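Side-chain contact in thioesterase superfamily (Jannaschia sp., PDB 2OAF), which probably hydrolyses thioesters, perhaps of acyl-coenzyme A type, as a member of the hotdog-fold thioesterase superfamily: residues C124-A129 and P136-L141. Sequence-based numbering, arbitrary orientation.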
loop_
_atom_site.group_PDB
_atom_site.type_symbol
_atom_site.label_atom_id
_atom_site.label_comp_id
_atom_site.label_asym_id
_atom_site.label_seq_id
_atom_site.Cartn_x
_atom_site.Cartn_y
_atom_site.Cartn_z
ATOM N N CYS B 124 13.071 6.318 16.187
ATOM C CA CYS B 124 12.927 7.598 15.506
ATOM C C CYS B 124 13.896 8.616 16.102
ATOM O O CYS B 124 14.197 8.543 17.276
ATOM C CB CYS B 124 11.524 8.121 15.768
ATOM S SG CYS B 124 10.253 7.015 15.112
ATOM N N VAL B 125 14.352 9.568 15.290
ATOM C CA VAL B 125 15.032 10.763 15.785
ATOM C C VAL B 125 14.023 11.915 15.695
ATOM O O VAL B 125 12.895 11.711 15.254
ATOM C CB VAL B 125 16.327 11.066 15.000
ATOM C CG1 VAL B 125 17.387 9.989 15.282
ATOM C CG2 VAL B 125 16.049 11.231 13.494
ATOM N N PHE B 126 14.414 13.103 16.137
ATOM C CA PHE B 126 13.532 14.274 16.155
ATOM C C PHE B 126 14.091 15.315 15.220
ATOM O O PHE B 126 15.318 15.500 15.161
ATOM C CB PHE B 126 13.430 14.862 17.566
ATOM C CG PHE B 126 12.675 13.997 18.528
ATOM C CD1 PHE B 126 13.318 12.989 19.231
ATOM C CD2 PHE B 126 11.294 14.172 18.725
ATOM C CE1 PHE B 126 12.606 12.167 20.132
ATOM C CE2 PHE B 126 10.587 13.348 19.622
ATOM C CZ PHE B 126 11.247 12.346 20.317
ATOM N N THR B 127 13.201 15.976 14.485
ATOM C CA THR B 127 13.581 17.104 13.644
ATOM C C THR B 127 12.747 18.347 13.974
ATOM O O THR B 127 11.672 18.260 14.601
ATOM C CB THR B 127 13.385 16.790 12.145
ATOM O OG1 THR B 127 12.017 16.458 11.921
ATOM C CG2 THR B 127 14.283 15.626 11.666
ATOM N N ILE B 128 13.296 19.492 13.573
ATOM C CA ILE B 128 12.550 20.723 13.352
ATOM C C ILE B 128 11.916 20.525 11.988
ATOM O O ILE B 128 12.596 20.596 10.976
ATOM C CB ILE B 128 13.478 21.943 13.322
ATOM C CG1 ILE B 128 14.214 22.083 14.669
ATOM C CG2 ILE B 128 12.672 23.200 13.045
ATOM C CD1 ILE B 128 15.537 22.803 14.597
ATOM N N ALA B 129 10.621 20.248 11.966
ATOM C CA ALA B 129 9.995 19.686 10.776
ATOM C C ALA B 129 10.209 20.553 9.551
ATOM O O ALA B 129 10.640 20.052 8.511
ATOM C CB ALA B 129 8.514 19.448 10.998
ATOM N N PRO B 136 17.671 17.619 19.366
ATOM C CA PRO B 136 17.401 16.730 20.481
ATOM C C PRO B 136 15.918 16.643 20.793
ATOM O O PRO B 136 15.174 17.550 20.453
ATOM C CB PRO B 136 18.127 17.391 21.646
ATOM C CG PRO B 136 18.514 18.747 21.191
ATOM C CD PRO B 136 18.551 18.741 19.727
ATOM N N ALA B 137 15.499 15.577 21.472
ATOM C CA ALA B 137 14.097 15.444 21.886
ATOM C C ALA B 137 13.671 16.678 22.688
ATOM O O ALA B 137 14.299 16.986 23.705
ATOM C CB ALA B 137 13.899 14.192 22.723
ATOM N N PRO B 138 12.619 17.401 22.243
ATOM C CA PRO B 138 12.209 18.600 22.995
ATOM C C PRO B 138 11.670 18.290 24.385
ATOM O O PRO B 138 11.006 17.274 24.593
ATOM C CB PRO B 138 11.113 19.226 22.126
ATOM C CG PRO B 138 11.185 18.545 20.833
ATOM C CD PRO B 138 11.788 17.206 21.048
ATOM N N ASP B 139 11.964 19.169 25.322
ATOM C CA ASP B 139 11.596 18.975 26.707
ATOM C C ASP B 139 10.112 18.730 26.879
ATOM O O ASP B 139 9.731 17.925 27.721
ATOM C CB ASP B 139 11.988 20.193 27.587
ATOM C CG ASP B 139 13.502 20.387 27.716
ATOM O OD1 ASP B 139 14.281 19.452 27.415
ATOM O OD2 ASP B 139 13.908 21.500 28.129
ATOM N N HIS B 140 9.264 19.440 26.144
ATOM C CA HIS B 140 7.807 19.259 26.341
ATOM C C HIS B 140 7.360 17.870 25.907
ATOM O O HIS B 140 6.483 17.296 26.528
ATOM C CB HIS B 140 6.933 20.337 25.663
ATOM C CG HIS B 140 6.954 20.303 24.160
ATOM N ND1 HIS B 140 8.009 20.792 23.417
ATOM C CD2 HIS B 140 6.031 19.876 23.262
ATOM C CE1 HIS B 140 7.744 20.648 22.130
ATOM N NE2 HIS B 140 6.548 20.103 22.008
ATOM N N LEU B 141 7.966 17.322 24.862
ATOM C CA LEU B 141 7.655 15.954 24.475
ATOM C C LEU B 141 8.222 14.955 25.494
ATOM O O LEU B 141 7.554 13.999 25.870
ATOM C CB LEU B 141 8.123 15.673 23.030
ATOM C CG LEU B 141 7.358 16.519 21.995
ATOM C CD1 LEU B 141 7.754 16.135 20.598
ATOM C CD2 LEU B 141 5.789 16.462 22.146
#
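With CG of Phe-126 set anti to its own carbonyl carbon (chi1 -70°) and the ring plane turned roughly perpendicular to the CA-CB-CG plane (chi2 86°), the phenyl group leaves its strand and meets Ala-137 with one of its faces. Leu-141 follows the same first-torsion choice, CG beside the backbone N; with CD1 then extended anti to CA, the branch reaches CE2 of that ring.

The methyl of Ala-137 does most of the touching. Its CB sits 4.0 Å from the centroid of the Phe-126 ring, 29° off the normal, a CH-pi contact displaced toward the CD1–CE1 side; the closest pair is Ala-137 CB to Phe-126 CE1 at 3.5 Å. Ala-137 CA lies over the same face, above the CD1 side, 3.7 Å from Phe-126 CD1. Toward the CD2 and CE2 atoms, still on Ala-137's side of the ring plane, Pro-138 brings its CD within 3.9 Å of Phe-126 CD2, and Leu-141 CD1 comes to 4.1 Å from Phe-126 CE2, both obliquely. No hydrogen bond spans the two segments; the contact is apolar packing. Replacing Phe-126 by an alanine would probably leave the Ala-137 methyl, Pro-138 CD and Leu-141 CD1 without the ring they pack on, opening a gap between strand and helix start.

Pro-138 occupies the N-cap position, so the ring packs against the very entry to helix 139-145. That helix follows strand 133-135, which runs antiparallel to strand 115-128, with backbone hydrogen bonding between Phe-126 and Gln-135. On the neighbouring strand 69-80, Phe-126 touches Thr-71 and Leu-141 touches Val-69, while Leu-63 of helix 59-65 also packs on Leu-141, which thus sits between Phe-126, strand 69-80 and helix 59-65, where the last helix meets the hotdog sheet.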